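Local coordinates for cytochrome C-type biogenesis protein ccmF (Thermus thermophilus, PDB 6ZMQ) that binds heme b in the membrane and, as a cytochrome c heme lyase, probably joins heme to apocytochrome c during cytochrome c maturation, at residues Ala68-Phe72 with Leu115-Leu119; Tyr88-Asn92 with Thr105-Glu111; Val422-Leu426 with Leu478-Glu482; Leu442-Leu446 with Leu470-Ala475. All coordinates share one frame. Residues are numbered along the deposited sequence.

Contact 1: residues Ala68-Phe72 with Leu115-Leu119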
loop_
_atom_site.group_PDB
_atom_site.type_symbol
_atom_site.label_atom_id
_atom_site.label_comp_id
_atom_site.label_asym_id
_atom_site.label_seq_id
_atom_site.Cartn_x
_atom_site.Cartn_y
_atom_site.Cartn_z
ATOM N N ALA A 68 6.433 21.768 -11.182
ATOM C CA ALA A 68 6.092 20.342 -11.235
ATOM C C ALA A 68 4.728 20.110 -11.879
ATOM O O ALA A 68 4.582 19.208 -12.716
ATOM C CB ALA A 68 6.117 19.738 -9.826
ATOM N N LEU A 69 3.752 20.969 -11.574
ATOM C CA LEU A 69 2.436 20.879 -12.196
ATOM C C LEU A 69 2.488 21.248 -13.667
ATOM O O LEU A 69 1.738 20.671 -14.460
ATOM C CB LEU A 69 1.435 21.756 -11.429
ATOM C CG LEU A 69 -0.058 21.903 -11.790
ATOM C CD1 LEU A 69 -0.794 22.286 -10.532
ATOM C CD2 LEU A 69 -0.382 22.982 -12.845
ATOM N N ALA A 70 3.376 22.175 -14.038
ATOM C CA ALA A 70 3.571 22.518 -15.443
ATOM C C ALA A 70 4.121 21.335 -16.234
ATOM O O ALA A 70 3.701 21.088 -17.368
ATOM C CB ALA A 70 4.499 23.728 -15.555
ATOM N N ALA A 71 5.026 20.565 -15.632
ATOM C CA ALA A 71 5.583 19.397 -16.320
ATOM C C ALA A 71 4.564 18.261 -16.452
ATOM O O ALA A 71 4.479 17.609 -17.506
ATOM C CB ALA A 71 6.835 18.923 -15.594
ATOM N N PHE A 72 3.784 18.008 -15.391
ATOM C CA PHE A 72 2.738 16.980 -15.462
ATOM C C PHE A 72 1.641 17.349 -16.450
ATOM O O PHE A 72 1.154 16.495 -17.204
ATOM C CB PHE A 72 2.127 16.753 -14.087
ATOM C CG PHE A 72 1.134 15.619 -14.026
ATOM C CD1 PHE A 72 1.565 14.307 -13.900
ATOM C CD2 PHE A 72 -0.240 15.871 -14.060
ATOM C CE1 PHE A 72 0.650 13.263 -13.829
ATOM C CE2 PHE A 72 -1.157 14.835 -13.998
ATOM C CZ PHE A 72 -0.712 13.530 -13.880
ATOM N N LEU A 115 7.504 11.563 -12.538
ATOM C CA LEU A 115 6.942 12.919 -12.598
ATOM C C LEU A 115 5.724 13.067 -11.675
ATOM O O LEU A 115 5.615 14.055 -10.940
ATOM C CB LEU A 115 6.588 13.296 -14.040
ATOM C CG LEU A 115 5.944 14.667 -14.347
ATOM C CD1 LEU A 115 6.581 15.834 -13.574
ATOM C CD2 LEU A 115 5.960 14.966 -15.840
ATOM N N LEU A 116 4.811 12.091 -11.686
ATOM C CA LEU A 116 3.652 12.144 -10.785
ATOM C C LEU A 116 4.084 11.990 -9.324
ATOM O O LEU A 116 3.496 12.598 -8.419
ATOM C CB LEU A 116 2.632 11.069 -11.194
ATOM C CG LEU A 116 1.228 10.885 -10.582
ATOM C CD1 LEU A 116 1.179 10.022 -9.312
ATOM C CD2 LEU A 116 0.591 12.253 -10.301
ATOM N N TRP A 117 5.143 11.210 -9.102
ATOM C CA TRP A 117 5.735 11.001 -7.785
ATOM C C TRP A 117 6.328 12.291 -7.227
ATOM O O TRP A 117 6.070 12.661 -6.071
ATOM C CB TRP A 117 6.810 9.928 -7.940
ATOM C CG TRP A 117 7.232 9.253 -6.725
ATOM C CD1 TRP A 117 6.884 9.569 -5.455
ATOM C CD2 TRP A 117 8.097 8.116 -6.638
ATOM N NE1 TRP A 117 7.472 8.707 -4.584
ATOM C CE2 TRP A 117 8.220 7.799 -5.278
ATOM C CE3 TRP A 117 8.773 7.333 -7.578
ATOM C CZ2 TRP A 117 9.006 6.753 -4.825
ATOM C CZ3 TRP A 117 9.545 6.276 -7.127
ATOM C CH2 TRP A 117 9.645 5.991 -5.760
ATOM N N GLY A 118 7.145 12.977 -8.034
ATOM C CA GLY A 118 7.693 14.258 -7.629
ATOM C C GLY A 118 6.638 15.334 -7.500
ATOM O O GLY A 118 6.778 16.239 -6.678
ATOM N N LEU A 119 5.545 15.222 -8.264
ATOM C CA LEU A 119 4.432 16.161 -8.120
ATOM C C LEU A 119 3.709 15.994 -6.790
ATOM O O LEU A 119 3.383 16.986 -6.127
ATOM C CB LEU A 119 3.439 16.007 -9.274
ATOM C CG LEU A 119 2.334 17.060 -9.235
ATOM C CD1 LEU A 119 2.227 17.593 -10.570
ATOM C CD2 LEU A 119 0.947 16.525 -8.837
#

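Contact 2: residues Tyr88-Asn92 with Thr105-Glu111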
loop_
_atom_site.group_PDB
_atom_site.type_symbol
_atom_site.label_atom_id
_atom_site.label_comp_id
_atom_site.label_asym_id
_atom_site.label_seq_id
_atom_site.Cartn_x
_atom_site.Cartn_y
_atom_site.Cartn_z
ATOM N N TYR A 88 8.196 8.753 -24.677
ATOM C CA TYR A 88 7.288 8.192 -23.677
ATOM C C TYR A 88 5.873 8.029 -24.226
ATOM O O TYR A 88 5.214 7.013 -23.973
ATOM C CB TYR A 88 7.298 9.089 -22.440
ATOM C CG TYR A 88 6.504 8.585 -21.256
ATOM C CD1 TYR A 88 6.776 7.343 -20.689
ATOM C CD2 TYR A 88 5.501 9.366 -20.684
ATOM C CE1 TYR A 88 6.065 6.893 -19.593
ATOM C CE2 TYR A 88 4.776 8.913 -19.592
ATOM C CZ TYR A 88 5.065 7.676 -19.054
ATOM O OH TYR A 88 4.360 7.218 -17.969
ATOM N N VAL A 89 5.403 8.995 -25.018
ATOM C CA VAL A 89 4.049 8.905 -25.560
ATOM C C VAL A 89 4.008 7.971 -26.773
ATOM O O VAL A 89 3.048 7.215 -26.941
ATOM C CB VAL A 89 3.493 10.318 -25.856
ATOM C CG1 VAL A 89 4.413 11.103 -26.748
ATOM C CG2 VAL A 89 2.064 10.279 -26.428
ATOM N N ALA A 90 5.058 7.965 -27.607
ATOM C CA ALA A 90 5.110 7.058 -28.757
ATOM C C ALA A 90 5.226 5.604 -28.312
ATOM O O ALA A 90 4.754 4.690 -29.000
ATOM C CB ALA A 90 6.270 7.431 -29.680
ATOM N N ARG A 91 5.871 5.369 -27.165
ATOM C CA ARG A 91 5.905 4.021 -26.610
ATOM C C ARG A 91 4.694 3.723 -25.726
ATOM O O ARG A 91 4.435 2.554 -25.417
ATOM C CB ARG A 91 7.217 3.801 -25.856
ATOM C CG ARG A 91 8.253 3.106 -26.734
ATOM C CD ARG A 91 9.465 2.573 -25.954
ATOM N NE ARG A 91 10.215 3.546 -25.149
ATOM C CZ ARG A 91 10.929 4.577 -25.610
ATOM N NH1 ARG A 91 11.076 4.805 -26.911
ATOM N NH2 ARG A 91 11.554 5.365 -24.748
ATOM N N ASN A 92 3.955 4.744 -25.287
ATOM C CA ASN A 92 2.761 4.527 -24.477
ATOM C C ASN A 92 1.481 5.067 -25.106
ATOM O O ASN A 92 0.485 5.263 -24.398
ATOM C CB ASN A 92 2.973 5.096 -23.078
ATOM C CG ASN A 92 3.812 4.178 -22.215
ATOM O OD1 ASN A 92 3.491 3.000 -22.049
ATOM N ND2 ASN A 92 4.924 4.691 -21.710
ATOM N N THR A 105 -2.215 7.276 -18.413
ATOM C CA THR A 105 -0.916 7.132 -19.078
ATOM C C THR A 105 0.199 8.059 -18.541
ATOM O O THR A 105 1.351 7.599 -18.517
ATOM C CB THR A 105 -1.107 7.317 -20.592
ATOM O OG1 THR A 105 -2.145 6.441 -21.029
ATOM C CG2 THR A 105 0.116 6.886 -21.384
ATOM N N PRO A 106 -0.026 9.301 -18.053
ATOM C CA PRO A 106 1.104 10.055 -17.456
ATOM C C PRO A 106 1.735 9.481 -16.184
ATOM O O PRO A 106 2.598 10.152 -15.620
ATOM C CB PRO A 106 0.487 11.428 -17.148
ATOM C CG PRO A 106 -0.480 11.591 -18.149
ATOM C CD PRO A 106 -1.135 10.268 -18.263
ATOM N N TRP A 107 1.348 8.291 -15.701
ATOM C CA TRP A 107 2.209 7.529 -14.806
ATOM C C TRP A 107 2.296 6.058 -15.215
ATOM O O TRP A 107 2.506 5.199 -14.352
ATOM C CB TRP A 107 1.752 7.692 -13.339
ATOM C CG TRP A 107 0.372 7.221 -12.996
ATOM C CD1 TRP A 107 0.003 5.963 -12.616
ATOM C CD2 TRP A 107 -0.828 8.008 -12.982
ATOM N NE1 TRP A 107 -1.349 5.917 -12.371
ATOM C CE2 TRP A 107 -1.882 7.160 -12.594
ATOM C CE3 TRP A 107 -1.116 9.347 -13.269
ATOM C CZ2 TRP A 107 -3.197 7.608 -12.485
ATOM C CZ3 TRP A 107 -2.426 9.792 -13.160
ATOM C CH2 TRP A 107 -3.444 8.922 -12.772
ATOM N N ALA A 108 2.170 5.756 -16.516
ATOM C CA ALA A 108 2.118 4.367 -16.981
ATOM C C ALA A 108 3.472 3.670 -16.857
ATOM O O ALA A 108 3.603 2.663 -16.150
ATOM C CB ALA A 108 1.620 4.306 -18.427
ATOM N N ALA A 109 4.489 4.169 -17.555
ATOM C CA ALA A 109 5.832 3.641 -17.377
ATOM C C ALA A 109 6.616 4.548 -16.425
ATOM O O ALA A 109 6.036 5.311 -15.653
ATOM C CB ALA A 109 6.534 3.457 -18.719
ATOM N N LEU A 110 7.951 4.448 -16.479
ATOM C CA LEU A 110 8.809 4.881 -15.374
ATOM C C LEU A 110 8.873 6.407 -15.246
ATOM O O LEU A 110 8.668 6.954 -14.154
ATOM C CB LEU A 110 10.204 4.258 -15.546
ATOM C CG LEU A 110 11.364 4.358 -14.539
ATOM C CD1 LEU A 110 12.278 3.161 -14.750
ATOM C CD2 LEU A 110 12.198 5.635 -14.624
ATOM N N GLU A 111 9.236 7.097 -16.339
ATOM C CA GLU A 111 9.538 8.533 -16.304
ATOM C C GLU A 111 8.316 9.394 -15.957
ATOM O O GLU A 111 8.408 10.344 -15.163
ATOM C CB GLU A 111 10.143 8.962 -17.642
ATOM C CG GLU A 111 11.342 8.135 -18.122
ATOM C CD GLU A 111 10.974 6.997 -19.063
ATOM O OE1 GLU A 111 11.514 5.885 -18.888
ATOM O OE2 GLU A 111 10.151 7.214 -19.978
#

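Contact 3: residues Val422-Leu426 with Leu478-Glu482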
loop_
_atom_site.group_PDB
_atom_site.type_symbol
_atom_site.label_atom_id
_atom_site.label_comp_id
_atom_site.label_asym_id
_atom_site.label_seq_id
_atom_site.Cartn_x
_atom_site.Cartn_y
_atom_site.Cartn_z
ATOM N N VAL A 422 -5.536 -8.139 23.625
ATOM C CA VAL A 422 -5.213 -8.038 25.054
ATOM C C VAL A 422 -4.708 -6.635 25.444
ATOM O O VAL A 422 -4.832 -6.229 26.607
ATOM C CB VAL A 422 -4.231 -9.164 25.467
ATOM C CG1 VAL A 422 -2.805 -8.887 25.023
ATOM C CG2 VAL A 422 -4.302 -9.448 26.983
ATOM N N GLY A 423 -4.178 -5.855 24.493
ATOM C CA GLY A 423 -3.455 -4.631 24.784
ATOM C C GLY A 423 -4.249 -3.447 25.306
ATOM O O GLY A 423 -3.947 -2.914 26.377
ATOM N N PRO A 424 -5.263 -2.987 24.549
ATOM C CA PRO A 424 -6.103 -1.872 25.026
ATOM C C PRO A 424 -6.965 -2.143 26.263
ATOM O O PRO A 424 -7.542 -1.203 26.820
ATOM C CB PRO A 424 -6.990 -1.577 23.804
ATOM C CG PRO A 424 -6.723 -2.748 22.840
ATOM C CD PRO A 424 -5.301 -3.033 23.083
ATOM N N LEU A 425 -7.051 -3.394 26.721
ATOM C CA LEU A 425 -7.733 -3.737 27.963
ATOM C C LEU A 425 -6.800 -3.713 29.160
ATOM O O LEU A 425 -7.203 -4.113 30.259
ATOM C CB LEU A 425 -8.379 -5.118 27.852
ATOM C CG LEU A 425 -9.747 -5.235 27.185
ATOM C CD1 LEU A 425 -10.321 -6.617 27.440
ATOM C CD2 LEU A 425 -10.687 -4.182 27.755
ATOM N N LEU A 426 -5.569 -3.240 28.974
ATOM C CA LEU A 426 -4.579 -3.033 30.006
ATOM C C LEU A 426 -4.469 -1.549 30.339
ATOM O O LEU A 426 -4.600 -0.695 29.454
ATOM C CB LEU A 426 -3.203 -3.551 29.561
ATOM C CG LEU A 426 -3.040 -5.058 29.347
ATOM C CD1 LEU A 426 -1.666 -5.378 28.790
ATOM C CD2 LEU A 426 -3.256 -5.804 30.651
ATOM N N LEU A 478 -15.584 -5.986 25.062
ATOM C CA LEU A 478 -15.174 -5.609 26.418
ATOM C C LEU A 478 -14.664 -4.175 26.466
ATOM O O LEU A 478 -14.947 -3.435 27.420
ATOM C CB LEU A 478 -14.101 -6.564 26.943
ATOM C CG LEU A 478 -14.567 -7.959 27.353
ATOM C CD1 LEU A 478 -13.433 -8.741 28.005
ATOM C CD2 LEU A 478 -15.794 -7.896 28.239
ATOM N N LEU A 479 -13.968 -3.756 25.403
ATOM C CA LEU A 479 -13.527 -2.376 25.262
ATOM C C LEU A 479 -14.707 -1.422 25.122
ATOM O O LEU A 479 -14.744 -0.381 25.789
ATOM C CB LEU A 479 -12.604 -2.288 24.051
ATOM C CG LEU A 479 -11.151 -2.577 24.402
ATOM C CD1 LEU A 479 -10.397 -2.849 23.147
ATOM C CD2 LEU A 479 -10.542 -1.395 25.149
ATOM N N ALA A 480 -15.705 -1.792 24.307
ATOM C CA ALA A 480 -16.880 -0.940 24.124
ATOM C C ALA A 480 -17.730 -0.862 25.389
ATOM O O ALA A 480 -18.255 0.208 25.715
ATOM C CB ALA A 480 -17.717 -1.440 22.948
ATOM N N ARG A 481 -17.875 -1.982 26.109
ATOM C CA ARG A 481 -18.661 -2.004 27.343
ATOM C C ARG A 481 -17.992 -1.179 28.435
ATOM O O ARG A 481 -18.649 -0.384 29.120
ATOM C CB ARG A 481 -18.899 -3.440 27.827
ATOM C CG ARG A 481 -19.912 -3.471 28.982
ATOM C CD ARG A 481 -19.559 -4.333 30.200
ATOM N NE ARG A 481 -19.214 -5.716 29.897
ATOM C CZ ARG A 481 -18.658 -6.540 30.777
ATOM N NH1 ARG A 481 -18.389 -6.112 32.002
ATOM N NH2 ARG A 481 -18.387 -7.792 30.442
ATOM N N GLU A 482 -16.674 -1.349 28.612
ATOM C CA GLU A 482 -15.971 -0.539 29.598
ATOM C C GLU A 482 -15.761 0.904 29.137
ATOM O O GLU A 482 -15.370 1.747 29.951
ATOM C CB GLU A 482 -14.644 -1.196 29.988
ATOM C CG GLU A 482 -13.480 -0.958 29.050
ATOM C CD GLU A 482 -12.153 -1.043 29.771
ATOM O OE1 GLU A 482 -12.058 -1.825 30.743
ATOM O OE2 GLU A 482 -11.206 -0.334 29.367
#

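Contact 4: residues Leu442-Leu446 with Leu470-Ala475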
loop_
_atom_site.group_PDB
_atom_site.type_symbol
_atom_site.label_atom_id
_atom_site.label_comp_id
_atom_site.label_asym_id
_atom_site.label_seq_id
_atom_site.Cartn_x
_atom_site.Cartn_y
_atom_site.Cartn_z
ATOM N N LEU A 442 -11.869 -13.588 27.896
ATOM C CA LEU A 442 -11.200 -13.595 26.601
ATOM C C LEU A 442 -10.665 -14.974 26.259
ATOM O O LEU A 442 -10.993 -15.519 25.192
ATOM C CB LEU A 442 -10.055 -12.587 26.618
ATOM C CG LEU A 442 -10.493 -11.138 26.540
ATOM C CD1 LEU A 442 -9.324 -10.197 26.774
ATOM C CD2 LEU A 442 -11.125 -10.932 25.196
ATOM N N LEU A 443 -9.952 -15.593 27.219
ATOM C CA LEU A 443 -9.441 -16.949 27.047
ATOM C C LEU A 443 -10.593 -17.922 26.895
ATOM O O LEU A 443 -10.523 -18.824 26.053
ATOM C CB LEU A 443 -8.549 -17.349 28.231
ATOM C CG LEU A 443 -7.335 -18.289 28.134
ATOM C CD1 LEU A 443 -6.516 -18.196 29.422
ATOM C CD2 LEU A 443 -7.722 -19.743 27.854
ATOM N N LEU A 444 -11.698 -17.659 27.621
ATOM C CA LEU A 444 -12.909 -18.468 27.528
ATOM C C LEU A 444 -13.461 -18.438 26.120
ATOM O O LEU A 444 -13.674 -19.502 25.514
ATOM C CB LEU A 444 -13.958 -17.980 28.528
ATOM C CG LEU A 444 -15.303 -18.706 28.474
ATOM C CD1 LEU A 444 -15.653 -19.294 29.830
ATOM C CD2 LEU A 444 -16.417 -17.764 28.006
ATOM N N ALA A 445 -13.553 -17.220 25.550
ATOM C CA ALA A 445 -13.982 -17.055 24.166
ATOM C C ALA A 445 -13.008 -17.737 23.225
ATOM O O ALA A 445 -13.435 -18.515 22.353
ATOM C CB ALA A 445 -14.104 -15.572 23.827
ATOM N N LEU A 446 -11.703 -17.580 23.523
ATOM C CA LEU A 446 -10.626 -18.215 22.773
ATOM C C LEU A 446 -10.787 -19.723 22.825
ATOM O O LEU A 446 -10.927 -20.363 21.766
ATOM C CB LEU A 446 -9.271 -17.799 23.364
ATOM C CG LEU A 446 -7.990 -17.572 22.541
ATOM C CD1 LEU A 446 -6.831 -17.122 23.459
ATOM C CD2 LEU A 446 -7.567 -18.754 21.695
ATOM N N LEU A 470 -12.923 -15.106 17.687
ATOM C CA LEU A 470 -13.945 -15.019 18.732
ATOM C C LEU A 470 -13.414 -14.301 19.965
ATOM O O LEU A 470 -14.115 -13.473 20.562
ATOM C CB LEU A 470 -14.457 -16.416 19.088
ATOM C CG LEU A 470 -15.663 -16.843 18.249
ATOM C CD1 LEU A 470 -15.765 -18.345 18.107
ATOM C CD2 LEU A 470 -16.945 -16.278 18.861
ATOM N N TYR A 471 -12.160 -14.583 20.325
ATOM C CA TYR A 471 -11.435 -13.836 21.349
ATOM C C TYR A 471 -11.326 -12.352 20.995
ATOM O O TYR A 471 -11.453 -11.482 21.868
ATOM C CB TYR A 471 -10.046 -14.470 21.494
ATOM C CG TYR A 471 -8.959 -13.542 21.972
ATOM C CD1 TYR A 471 -8.884 -13.181 23.307
ATOM C CD2 TYR A 471 -8.018 -13.014 21.089
ATOM C CE1 TYR A 471 -7.905 -12.328 23.759
ATOM C CE2 TYR A 471 -7.051 -12.144 21.528
ATOM C CZ TYR A 471 -6.990 -11.814 22.868
ATOM O OH TYR A 471 -6.012 -10.966 23.320
ATOM N N ASN A 472 -11.109 -12.046 19.708
ATOM C CA ASN A 472 -10.935 -10.663 19.275
ATOM C C ASN A 472 -12.246 -9.887 19.327
ATOM O O ASN A 472 -12.266 -8.736 19.778
ATOM C CB ASN A 472 -10.351 -10.624 17.864
ATOM C CG ASN A 472 -8.835 -10.485 17.851
ATOM O OD1 ASN A 472 -8.266 -9.760 18.656
ATOM N ND2 ASN A 472 -8.181 -11.163 16.912
ATOM N N ALA A 473 -13.344 -10.494 18.862
ATOM C CA ALA A 473 -14.658 -9.858 18.968
ATOM C C ALA A 473 -15.091 -9.702 20.422
ATOM O O ALA A 473 -15.764 -8.715 20.773
ATOM C CB ALA A 473 -15.701 -10.659 18.189
ATOM N N ALA A 474 -14.680 -10.649 21.280
ATOM C CA ALA A 474 -14.876 -10.516 22.722
ATOM C C ALA A 474 -14.137 -9.300 23.280
ATOM O O ALA A 474 -14.683 -8.562 24.107
ATOM C CB ALA A 474 -14.418 -11.791 23.427
ATOM N N ALA A 475 -12.894 -9.076 22.832
ATOM C CA ALA A 475 -12.129 -7.913 23.287
ATOM C C ALA A 475 -12.702 -6.595 22.780
ATOM O O ALA A 475 -12.639 -5.585 23.496
ATOM C CB ALA A 475 -10.674 -8.037 22.851
#

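Contact 1: residues Ala68-Phe72 with Leu115-Leu119
Two predicted transmembrane helices, 61-81 and 110-129, pack here as an antiparallel pair in the membrane helix bundle. Their local axes approach to 9.4 Å and run at 153° to each other, with Ala68 facing Leu119 (CA atoms 5.5 Å apart) and Phe72 facing Leu115 (6.5 Å). The shape is simple: small residues make hollows on the first helix, and leucines on the second fill them. Leu115 is the first bump. Its CD1 rests 3.7 Å from Ala71 CB, while its CD2 lies 3.5 Å from Ala71 O, so the branch sits down on the backbone, which it can do because Ala68 and Ala71 carry only methyl groups. One turn further along, Leu119 fills the next hollow, with CD1 3.6 Å from Ala68 O and 3.7 Å from Leu69 CA. Phe72 is the bump going the other way. Its CB is also 3.6 Å from Leu119 CD1, and its ring extends past Leu115, whose CG lies near the ring plane at the edge. The contact is apolar side chain against side chain and backbone. Beyond the pair, helix 135-157 lines the alanine side through Phe153 on Ala68, and Pro106 touches Phe72. On one flank of the ring, Phe72 CE1 lies 3.7 Å from Leu116 CD2.

Contact 2: residues Tyr88-Asn92 with Thr105-Glu111
Tyr88 pushes its ring end-on into the turn that leads to helix 110-129, edge against Ala109, with the hydroxyl inside the bend of Thr105-Ala109. The turn is closed by a backbone bond from Ala108 N to Thr105 O (2.8 Å), and Tyr88 OH lies 3.0 Å from Ala108 N and 3.1 Å from Thr105 O. Ala109 N gives Tyr88 OH a weak hydrogen bond at 3.1 Å. Ala109 is the N-cap residue of the helix, so the tyrosine binds where the loop becomes helix. Around the ring, Ala109 CB sits at the edge, 3.6 Å from Tyr88 CE1, and Glu111 OE2 comes within 3.5 Å of Tyr88 CD1. Asn92, four residues on, covers the other part of the contact: its CB is 3.8 Å from Thr105 CG2 and its ND2 is 3.6 Å from Ala109 CB, while the same ND2 gives a weak bond back to Tyr88 O at 3.3 Å. The connection thus folds helix 87-92 against the start of helix 110-129, with Leu75 of helix 61-81 also against Tyr88. Trp107 points away, and its NE1 bonds to Ala187 O. The chemistry is mixed: the hydroxyl faces backbone polar atoms of the turn while the ring meets side chains such as Ala109, and with the one assigned cross-segment hydrogen bond weak, the rest is close packing.

Contact 3: residues Val422-Leu426 with Leu478-Glu482
The chain from Gly423 to Leu426 makes a type I beta turn, closed by Leu426 N to Gly423 O at 3.1 Å, with Pro424 and Leu425 at its corners. Facing it, 478-482 is regular helix, as the bond from Glu482 N to Leu478 O (3.0 Å) shows. The two backbones come nearest at Leu425 and Leu479, whose CA atoms are 6.5 Å apart, and side chains fill the gap. Leu479 takes the larger share on the helix: its CD1 packs 3.7 Å from Pro424 CG, and its CD2 lies 3.4 Å from Pro424 O. This turn follows helix 402-422 in the C-terminal family region of CcmF and forms part of the wall of the heme pocket. Pro424 touches the bound heme and lies about 5 Å, side chain to side chain, from His510, an axial ligand of the heme iron; its carbonyl oxygen is also hydrogen-bonded to Arg362. Leu425 leaves the backbone sideways, but its branched end reaches the helix, so that CD1 meets Leu478 CD1 at 3.8 Å and CD2 meets Leu479 CG at 3.7 Å. The same leucine packs on Leu442 of helix 439-454, which Leu478 touches too. At the exposed margin, Glu482 brings its carboxylate end alongside, with CD 4.0 Å from Leu425 CD2.

Contact 4: residues Leu442-Leu446 with Leu470-Ala475
Leu442 adopts the m,t rotamer, and that choice swings its CD2 over the partner helix: 3.4 Å from Tyr471 O, 3.5 Å from Ala475 N and 3.8 Å from Ala474 CB. Its CB meanwhile meets the edge of the Tyr471 ring at CD1, 3.6 Å away. Tyr471 has chi1 near t (153°), which carries the ring past Leu442; Leu446 CG lies 3.9 Å from Tyr471 CB. Where no long side chain intervenes, Ala445 CB and Ala474 CB touch at 3.8 Å, and this lets the local axes approach to 7.9 Å at 149°. The two helices, 439-454 and 460-484, follow each other in the chain and form an antiparallel hairpin. Helix 402-422 closes over one side of it: Tyr471 OH is hydrogen-bonded to Leu418 O, its side chain rests on Val422, and Leu446 packs on Leu418.

In the fold
The four contacts fall into two nested pairs at opposite sides of the chain's centre. Contact 2 lies inside the loop closed by contact 1, their centres 13 Å apart; both use helix 110-129, and Phe72 packs on Pro106 and Trp107 to join them. Contact 4 is likewise enclosed by contact 3, 11 Å away, with helix 460-484 shared and Leu442 touching Leu425 and Leu478. Between the pairs, centres are 46 to 51 Å apart and nothing touches. The early pair thus ties together the N-terminal helices, far from the annotated heme sites, while the later pair joins helices of the C-terminal family region beside the heme b pocket, where contact 3 reaches the heme itself.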